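Local coordinates for protein phospho-furanose lactonase (Mycoplasma synoviae, PDB 3OVG) that hydrolyses phosphorylated 1,4-lactones such as D-xylono-1,4-lactone 5-phosphate, as well as carboxy 1,4-lactones, with a pair of zinc ions in each subunit, at residues 49-54 with 82-87; 130-135 with 144-149; 234-239 with 268-273. All blocks are in the same frame, centred on the assembly; numbering follows the deposited sequence.

Interaction 1. Residues 49-54 with 82-87; sequences DASIKE and LEIANA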
loop_
_atom_site.group_PDB
_atom_site.type_symbol
_atom_site.label_atom_id
_atom_site.label_comp_id
_atom_site.label_asym_id
_atom_site.label_seq_id
_atom_site.Cartn_x
_atom_site.Cartn_y
_atom_site.Cartn_z
ATOM N N ASP A 49 -29.430 17.983 2.973
ATOM C CA ASP A 49 -29.706 19.242 2.274
ATOM C C ASP A 49 -29.183 19.187 0.856
ATOM O O ASP A 49 -29.857 19.577 -0.052
ATOM C CB ASP A 49 -29.127 20.452 3.029
ATOM C CG ASP A 49 -29.831 20.689 4.356
ATOM O OD1 ASP A 49 -30.974 20.184 4.506
ATOM O OD2 ASP A 49 -29.263 21.371 5.252
ATOM N N ALA A 50 -27.974 18.699 0.668
ATOM C CA ALA A 50 -27.419 18.604 -0.684
ATOM C C ALA A 50 -28.188 17.648 -1.574
ATOM O O ALA A 50 -28.286 17.877 -2.780
ATOM C CB ALA A 50 -25.954 18.209 -0.641
ATOM N N SER A 51 -28.692 16.558 -0.997
ATOM C CA SER A 51 -29.391 15.538 -1.788
ATOM C C SER A 51 -30.711 16.091 -2.303
ATOM O O SER A 51 -31.119 15.869 -3.481
ATOM C CB SER A 51 -29.645 14.277 -0.955
ATOM O OG SER A 51 -28.423 13.674 -0.567
ATOM N N ILE A 52 -31.390 16.806 -1.406
ATOM C CA ILE A 52 -32.663 17.442 -1.732
ATOM C C ILE A 52 -32.495 18.487 -2.837
ATOM O O ILE A 52 -33.289 18.541 -3.769
ATOM C CB ILE A 52 -33.260 18.075 -0.482
ATOM C CG1 ILE A 52 -33.642 16.979 0.533
ATOM C CG2 ILE A 52 -34.417 18.965 -0.835
ATOM C CD1 ILE A 52 -34.139 17.503 1.876
ATOM N N LYS A 53 -31.464 19.323 -2.744
ATOM C CA LYS A 53 -31.221 20.289 -3.826
ATOM C C LYS A 53 -30.930 19.558 -5.130
ATOM O O LYS A 53 -31.354 19.983 -6.183
ATOM C CB LYS A 53 -30.047 21.220 -3.496
ATOM C CG LYS A 53 -30.238 22.083 -2.236
ATOM C CD LYS A 53 -28.897 22.731 -1.832
ATOM C CE LYS A 53 -29.096 23.672 -0.635
ATOM N NZ LYS A 53 -27.811 24.176 -0.047
ATOM N N GLU A 54 -30.192 18.451 -5.071
ATOM C CA GLU A 54 -29.940 17.690 -6.303
ATOM C C GLU A 54 -31.258 17.148 -6.869
ATOM O O GLU A 54 -31.540 17.266 -8.067
ATOM C CB GLU A 54 -28.901 16.559 -6.083
ATOM C CG GLU A 54 -28.250 15.983 -7.355
ATOM C CD GLU A 54 -27.248 16.955 -8.040
ATOM O OE1 GLU A 54 -27.008 18.088 -7.534
ATOM O OE2 GLU A 54 -26.719 16.585 -9.104
ATOM N N LEU A 82 -35.860 8.935 3.889
ATOM C CA LEU A 82 -37.223 9.397 4.129
ATOM C C LEU A 82 -37.291 10.907 4.200
ATOM O O LEU A 82 -38.262 11.470 3.691
ATOM C CB LEU A 82 -37.856 8.792 5.396
ATOM C CG LEU A 82 -38.507 7.416 5.204
ATOM C CD1 LEU A 82 -38.992 6.863 6.560
ATOM C CD2 LEU A 82 -39.671 7.580 4.251
ATOM N N GLU A 83 -36.311 11.557 4.848
ATOM C CA GLU A 83 -36.314 13.038 4.905
ATOM C C GLU A 83 -36.269 13.604 3.489
ATOM O O GLU A 83 -36.922 14.580 3.188
ATOM C CB GLU A 83 -35.117 13.633 5.647
ATOM C CG GLU A 83 -35.003 13.334 7.157
ATOM C CD GLU A 83 -33.812 14.079 7.760
ATOM O OE1 GLU A 83 -33.820 15.330 7.726
ATOM O OE2 GLU A 83 -32.864 13.427 8.237
ATOM N N ILE A 84 -35.457 13.001 2.631
ATOM C CA ILE A 84 -35.356 13.462 1.260
ATOM C C ILE A 84 -36.704 13.254 0.533
ATOM O O ILE A 84 -37.199 14.156 -0.119
ATOM C CB ILE A 84 -34.188 12.767 0.510
ATOM C CG1 ILE A 84 -32.836 13.111 1.171
ATOM C CG2 ILE A 84 -34.236 13.149 -0.951
ATOM C CD1 ILE A 84 -31.685 12.155 0.838
ATOM N N ALA A 85 -37.322 12.081 0.690
ATOM C CA ALA A 85 -38.589 11.795 0.019
ATOM C C ALA A 85 -39.678 12.807 0.428
ATOM O O ALA A 85 -40.409 13.329 -0.409
ATOM C CB ALA A 85 -39.054 10.336 0.335
ATOM N N ASN A 86 -39.782 13.063 1.727
ATOM C CA ASN A 86 -40.806 13.969 2.249
ATOM C C ASN A 86 -40.576 15.402 1.798
ATOM O O ASN A 86 -41.529 16.164 1.614
ATOM C CB ASN A 86 -40.815 13.916 3.784
ATOM C CG ASN A 86 -41.639 12.759 4.311
ATOM O OD1 ASN A 86 -42.780 12.571 3.906
ATOM N ND2 ASN A 86 -41.071 11.996 5.220
ATOM N N ALA A 87 -39.311 15.778 1.646
ATOM C CA ALA A 87 -38.967 17.117 1.198
ATOM C C ALA A 87 -39.385 17.342 -0.262
ATOM O O ALA A 87 -39.650 18.473 -0.684
ATOM C CB ALA A 87 -37.491 17.369 1.378
#
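Ser-51 and Ile-52 on helix 48-60 meet Ile-84 and Ala-87 on helix 78-88, where two outer helices of the TIM barrel lie side by side. The segment axes come within 9.5 Å and cross at -39°, both helices running in broadly the same direction. Ser-51 meets the neighbour mainly through CB, with OG a little further off: CB sits against the terminal methyl of Ile-84, 3.4 Å from CD1, a tight carbon contact. OG stands beside its own backbone N, chi1 -63°, and is hydrogen-bonded to Asn-47 O, just ahead of the helix, which satisfies the hydroxyl locally. Ile-52 makes the larger contribution. Its CG1 lies 4.0 Å from Ile-84 CG1 and about as far from the Ile-84 CA. Because chi2 is extended at 175°, CD1 carries on past this point to the methyl of Ala-87, ending 3.4 Å from its CB. The CG2 branch of Ile-52 touches the same methyl more loosely. Backbones are closest here too, with the CA atoms of Ile-52 and Ile-84 5.7 Å apart. Phe-55, a turn further along helix 48-60, also packs on Ile-84, and Tyr-284 and Phe-29 adjoin Ser-51. With apolar packing and no polar bond between the two segments, the helices are held here by shape and dispersion.

Interaction 2. Residues 130-135 with 144-149; sequences IEEGMD and VKRSKA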
loop_
_atom_site.group_PDB
_atom_site.type_symbol
_atom_site.label_atom_id
_atom_site.label_comp_id
_atom_site.label_asym_id
_atom_site.label_seq_id
_atom_site.Cartn_x
_atom_site.Cartn_y
_atom_site.Cartn_z
ATOM N N ILE A 130 -40.290 -5.643 2.146
ATOM C CA ILE A 130 -41.233 -5.308 1.070
ATOM C C ILE A 130 -42.686 -5.139 1.615
ATOM O O ILE A 130 -43.411 -4.230 1.215
ATOM C CB ILE A 130 -41.211 -6.409 -0.027
ATOM C CG1 ILE A 130 -39.827 -6.538 -0.691
ATOM C CG2 ILE A 130 -42.242 -6.136 -1.094
ATOM C CD1 ILE A 130 -39.455 -5.346 -1.617
ATOM N N GLU A 131 -43.093 -6.003 2.552
ATOM C CA GLU A 131 -44.496 -6.086 2.968
ATOM C C GLU A 131 -44.839 -5.525 4.356
ATOM O O GLU A 131 -45.988 -5.170 4.603
ATOM C CB GLU A 131 -45.051 -7.530 2.801
ATOM C CG GLU A 131 -44.980 -8.011 1.336
ATOM C CD GLU A 131 -45.712 -9.317 1.066
ATOM O OE1 GLU A 131 -45.778 -10.206 1.971
ATOM O OE2 GLU A 131 -46.180 -9.455 -0.088
ATOM N N GLU A 132 -43.878 -5.432 5.260
ATOM C CA GLU A 132 -44.171 -4.839 6.548
ATOM C C GLU A 132 -43.511 -3.472 6.712
ATOM O O GLU A 132 -44.173 -2.483 7.026
ATOM C CB GLU A 132 -43.744 -5.785 7.664
ATOM C CG GLU A 132 -44.571 -7.064 7.693
ATOM C CD GLU A 132 -44.021 -8.053 8.695
ATOM O OE1 GLU A 132 -43.812 -7.647 9.854
ATOM O OE2 GLU A 132 -43.780 -9.217 8.324
ATOM N N GLY A 133 -42.202 -3.432 6.506
ATOM C CA GLY A 133 -41.459 -2.186 6.610
ATOM C C GLY A 133 -39.961 -2.450 6.650
ATOM O O GLY A 133 -39.523 -3.472 7.177
HETATM N N MSE A 134 -39.170 -1.528 6.091
HETATM C CA MSE A 134 -37.723 -1.629 6.215
HETATM C C MSE A 134 -37.242 -1.485 7.652
HETATM O O MSE A 134 -37.726 -0.643 8.396
HETATM C CB MSE A 134 -37.050 -0.586 5.350
HETATM C CG MSE A 134 -37.180 -0.939 3.875
HETATM SE SE MSE A 134 -36.474 0.514 2.761
HETATM C CE MSE A 134 -37.929 1.815 3.139
ATOM N N ASP A 135 -36.265 -2.290 8.029
ATOM C CA ASP A 135 -35.595 -2.109 9.332
ATOM C C ASP A 135 -34.833 -0.770 9.331
ATOM O O ASP A 135 -33.951 -0.529 8.477
ATOM C CB ASP A 135 -34.646 -3.301 9.608
ATOM C CG ASP A 135 -33.905 -3.193 10.954
ATOM O OD1 ASP A 135 -34.295 -2.382 11.814
ATOM O OD2 ASP A 135 -32.918 -3.927 11.133
ATOM N N VAL A 144 -34.227 -5.362 15.579
ATOM C CA VAL A 144 -34.910 -4.839 14.389
ATOM C C VAL A 144 -35.942 -3.800 14.803
ATOM O O VAL A 144 -36.683 -4.008 15.779
ATOM C CB VAL A 144 -35.600 -5.949 13.590
ATOM C CG1 VAL A 144 -36.521 -5.343 12.526
ATOM C CG2 VAL A 144 -34.543 -6.855 12.937
ATOM N N LYS A 145 -35.969 -2.655 14.115
ATOM C CA LYS A 145 -37.018 -1.653 14.375
ATOM C C LYS A 145 -37.584 -1.176 13.050
ATOM O O LYS A 145 -36.937 -0.369 12.357
ATOM C CB LYS A 145 -36.452 -0.470 15.163
ATOM C CG LYS A 145 -37.474 0.689 15.440
ATOM C CD LYS A 145 -36.803 1.835 16.254
ATOM C CE LYS A 145 -37.824 2.935 16.670
ATOM N NZ LYS A 145 -38.517 3.459 15.455
ATOM N N ARG A 146 -38.790 -1.631 12.703
ATOM C CA ARG A 146 -39.325 -1.384 11.347
ATOM C C ARG A 146 -39.916 0.013 11.136
ATOM O O ARG A 146 -40.638 0.522 11.979
ATOM C CB ARG A 146 -40.338 -2.463 10.941
ATOM C CG ARG A 146 -39.781 -3.927 11.051
ATOM C CD ARG A 146 -40.506 -4.946 10.141
ATOM N NE ARG A 146 -39.816 -6.242 10.220
ATOM C CZ ARG A 146 -38.814 -6.607 9.432
ATOM N NH1 ARG A 146 -38.408 -5.800 8.444
ATOM N NH2 ARG A 146 -38.230 -7.784 9.615
ATOM N N SER A 147 -39.567 0.625 10.007
ATOM C CA SER A 147 -40.185 1.843 9.510
ATOM C C SER A 147 -41.577 1.521 8.986
ATOM O O SER A 147 -41.841 0.368 8.643
ATOM C CB SER A 147 -39.372 2.347 8.310
ATOM O OG SER A 147 -39.771 3.642 7.943
ATOM N N LYS A 148 -42.457 2.521 8.900
ATOM C CA LYS A 148 -43.701 2.355 8.124
ATOM C C LYS A 148 -43.379 2.342 6.616
ATOM O O LYS A 148 -44.190 1.894 5.817
ATOM C CB LYS A 148 -44.708 3.482 8.396
ATOM C CG LYS A 148 -45.172 3.618 9.847
ATOM C CD LYS A 148 -46.257 4.707 9.961
ATOM C CE LYS A 148 -46.473 5.166 11.398
ATOM N NZ LYS A 148 -47.065 4.071 12.223
ATOM N N ALA A 149 -42.225 2.884 6.234
ATOM C CA ALA A 149 -41.804 2.871 4.829
ATOM C C ALA A 149 -41.384 1.453 4.448
ATOM O O ALA A 149 -40.684 0.779 5.209
ATOM C CB ALA A 149 -40.646 3.845 4.592
HETATM O O HOH W 1 -43.799 -0.919 9.885
#
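Val-144 packs against Asp-135 where the chain after helix 119-131 comes back across itself, a loop-to-loop pairing on the TIM-barrel surface that includes a single beta bridge, Asp-135 with Arg-146. Val-144 CG1 lies 3.7 Å from Asp-135 CG and also sits over one face of the Arg-146 guanidinium; the same valine meets Pro-142 of a neighbouring subunit. Lys-145 N donates to Asp-135 OD1 from above the carboxylate plane, at 2.9 Å. That oxygen also accepts from Tyr-137 N, while OD2 takes Tyr-139 N, so backbone N-H groups grip both oxygens. Arg-146 extends from CG to NE and sends NH1 to Gly-133 O, 2.9 Å away and nearly along the C=O axis, with the oxygen in the guanidinium plane; its NH2 reaches Tyr-139 OH. Ser-147 N gives a nearly straight bond to Met-134 O (171° at the hydrogen), and Ser-147 O lies 3.3 Å from the Gly-133 CA in a CA-H...O contact. Water 1 donates to Ser-147 O and Glu-132 O. Ser-147 OG accepts from Ala-149 N, forming an ST turn. Ala-149 O takes Met-134 N, and Ala-149 CB lies 3.7 Å from CE of Met-134, a selenomethionine.

Interaction 3. Residues 234-239 with 268-273; sequences GVTLCF and HITLSL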
loop_
_atom_site.group_PDB
_atom_site.type_symbol
_atom_site.label_atom_id
_atom_site.label_comp_id
_atom_site.label_asym_id
_atom_site.label_seq_id
_atom_site.Cartn_x
_atom_site.Cartn_y
_atom_site.Cartn_z
ATOM N N GLY A 234 -35.144 -11.557 -22.230
ATOM C CA GLY A 234 -36.243 -10.614 -22.158
ATOM C C GLY A 234 -36.118 -9.656 -20.981
ATOM O O GLY A 234 -37.076 -8.946 -20.641
ATOM N N VAL A 235 -34.959 -9.644 -20.329
ATOM C CA VAL A 235 -34.751 -8.753 -19.189
ATOM C C VAL A 235 -34.512 -7.343 -19.713
ATOM O O VAL A 235 -34.514 -7.116 -20.922
ATOM C CB VAL A 235 -33.593 -9.204 -18.262
ATOM C CG1 VAL A 235 -33.896 -10.583 -17.644
ATOM C CG2 VAL A 235 -32.256 -9.199 -19.003
ATOM N N THR A 236 -34.353 -6.392 -18.801
ATOM C CA THR A 236 -34.120 -4.983 -19.161
ATOM C C THR A 236 -32.719 -4.595 -18.654
ATOM O O THR A 236 -32.309 -4.957 -17.523
ATOM C CB THR A 236 -35.232 -4.082 -18.553
ATOM O OG1 THR A 236 -36.493 -4.450 -19.114
ATOM C CG2 THR A 236 -34.976 -2.571 -18.756
ATOM N N LEU A 237 -31.971 -3.919 -19.515
ATOM C CA LEU A 237 -30.642 -3.420 -19.176
ATOM C C LEU A 237 -30.786 -2.010 -18.618
ATOM O O LEU A 237 -31.301 -1.139 -19.296
ATOM C CB LEU A 237 -29.714 -3.425 -20.425
ATOM C CG LEU A 237 -29.614 -4.781 -21.147
ATOM C CD1 LEU A 237 -28.634 -4.797 -22.335
ATOM C CD2 LEU A 237 -29.296 -5.917 -20.134
ATOM N N CYS A 238 -30.382 -1.804 -17.364
ATOM C CA CYS A 238 -30.342 -0.471 -16.767
ATOM C C CYS A 238 -28.952 0.111 -16.944
ATOM O O CYS A 238 -28.024 -0.276 -16.268
ATOM C CB CYS A 238 -30.700 -0.499 -15.275
ATOM S SG CYS A 238 -30.694 1.166 -14.522
ATOM N N PHE A 239 -28.795 1.051 -17.868
ATOM C CA PHE A 239 -27.489 1.644 -18.077
ATOM C C PHE A 239 -27.227 2.796 -17.147
ATOM O O PHE A 239 -28.070 3.685 -17.009
ATOM C CB PHE A 239 -27.364 2.167 -19.522
ATOM C CG PHE A 239 -27.312 1.090 -20.531
ATOM C CD1 PHE A 239 -26.185 0.273 -20.628
ATOM C CD2 PHE A 239 -28.381 0.869 -21.392
ATOM C CE1 PHE A 239 -26.119 -0.735 -21.585
ATOM C CE2 PHE A 239 -28.320 -0.147 -22.342
ATOM C CZ PHE A 239 -27.189 -0.947 -22.431
ATOM N N HIS A 268 -36.466 -2.475 -23.748
ATOM C CA HIS A 268 -35.628 -3.220 -22.804
ATOM C C HIS A 268 -34.455 -2.439 -22.232
ATOM O O HIS A 268 -33.463 -3.031 -21.816
ATOM C CB HIS A 268 -35.149 -4.494 -23.471
ATOM C CG HIS A 268 -36.271 -5.420 -23.766
ATOM N ND1 HIS A 268 -36.634 -6.440 -22.912
ATOM C CD2 HIS A 268 -37.168 -5.434 -24.783
ATOM C CE1 HIS A 268 -37.690 -7.063 -23.408
ATOM N NE2 HIS A 268 -38.030 -6.475 -24.544
ATOM N N ILE A 269 -34.615 -1.121 -22.160
ATOM C CA ILE A 269 -33.552 -0.232 -21.756
ATOM C C ILE A 269 -34.063 0.780 -20.738
ATOM O O ILE A 269 -35.051 1.483 -20.983
ATOM C CB ILE A 269 -33.027 0.542 -22.969
ATOM C CG1 ILE A 269 -32.559 -0.430 -24.055
ATOM C CG2 ILE A 269 -31.913 1.527 -22.551
ATOM C CD1 ILE A 269 -32.036 0.273 -25.319
ATOM N N THR A 270 -33.383 0.898 -19.606
ATOM C CA THR A 270 -33.661 2.041 -18.759
ATOM C C THR A 270 -32.361 2.812 -18.557
ATOM O O THR A 270 -31.282 2.360 -18.984
ATOM C CB THR A 270 -34.272 1.621 -17.398
ATOM O OG1 THR A 270 -33.410 0.672 -16.790
ATOM C CG2 THR A 270 -35.652 0.989 -17.609
ATOM N N LEU A 271 -32.459 3.978 -17.930
ATOM C CA LEU A 271 -31.300 4.851 -17.721
ATOM C C LEU A 271 -31.179 5.198 -16.229
ATOM O O LEU A 271 -32.121 5.019 -15.467
ATOM C CB LEU A 271 -31.429 6.128 -18.541
ATOM C CG LEU A 271 -30.964 6.103 -20.009
ATOM C CD1 LEU A 271 -31.084 7.502 -20.595
ATOM C CD2 LEU A 271 -29.510 5.625 -20.058
ATOM N N SER A 272 -30.014 5.701 -15.849
ATOM C CA SER A 272 -29.652 5.955 -14.459
ATOM C C SER A 272 -28.353 6.751 -14.475
ATOM O O SER A 272 -27.663 6.784 -15.494
ATOM C CB SER A 272 -29.432 4.649 -13.712
ATOM O OG SER A 272 -28.308 3.946 -14.222
ATOM N N LEU A 273 -28.034 7.413 -13.371
ATOM C CA LEU A 273 -26.735 8.061 -13.227
ATOM C C LEU A 273 -25.813 7.213 -12.298
ATOM O O LEU A 273 -24.574 7.264 -12.396
ATOM C CB LEU A 273 -26.896 9.503 -12.717
ATOM C CG LEU A 273 -27.152 10.542 -13.815
ATOM C CD1 LEU A 273 -26.440 10.084 -15.083
ATOM C CD2 LEU A 273 -28.607 10.746 -14.101
HETATM O O HOH W 2 -27.386 1.349 -13.438
#
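His-268 carries its CG beside its own backbone N, chi1 -65°, and chi2 of -95° turns the imidazole so that ND1 faces the carbonyl of Val-235. Ser-272 and Thr-270 instead place their OG and OG1 between backbone N and carbonyl carbon (chi1 66° for Ser-272), and both hydroxyls lie against segment 234-239. ND1 of His-268 donates to Val-235 O over 3.0 Å; the oxygen lies close to the ring plane, whereas the donor stands above the carbonyl plane. Gly-234 O also meets the ring edge, at CE1. Beyond the histidine the backbones zip together: Leu-237 N donates to His-268 O, Thr-270 N to Leu-237 O at 2.9 Å, and Phe-239 N to Thr-270 O. These are the parallel strands of a beta-alpha-beta unit, strand 236-239, helix 250-262 and strand 269-271, neighbouring staves in the TIM barrel of the phosphotriesterase family. Cys-238 and Thr-270 project to one side of the sheet, where OG1 of the threonine lies 3.3 Å from the cysteine CB and is hydrogen-bonded to Gln-213 NE2 on strand 212-215. Leu-237, Phe-239, Ile-269 and Leu-271 occupy the other side. There Ile-269 CG2 meets the edge of the Phe-239 ring, 3.8 Å from CD2, while Tyr-226 of helix 223-233 meets the same ring, the two planes at about 60°. Leu-271 CD2 reaches the phenylalanine CB. Further along, Ser-272 OG donates to Phe-239 O at 2.8 Å from above the carbonyl plane, and accepts from water 2, which makes a weak second bond to Cys-238 O. The serine side chain also touches His-26, a ligand of the first zinc ion, and lies about 8 Å from a bound zinc.

How the interactions relate
Interaction 3 is the core contact, its centre about 10 Å from that of the chain, and close to the zinc site; interactions 1 and 2 are partly buried, their centres about 19 Å out. Chemistry follows place: the outer helices of 49-54 and 82-87 join through apolar packing, the irregular chain of 130-135 and 144-149 through mixed backbone and side-chain hydrogen bonds, and the barrel strands of interaction 3 through regular parallel pairing. Helix 78-88, part of interaction 1, also packs on interaction 2, Leu-82 CD1 lying 3.6 Å from Ser-147 OG and Leu-82 CD2 packing on Ala-149 CB. Interaction 3 stays apart, its nearest atoms about 8 Å from interaction 1 and about 17 Å from interaction 2.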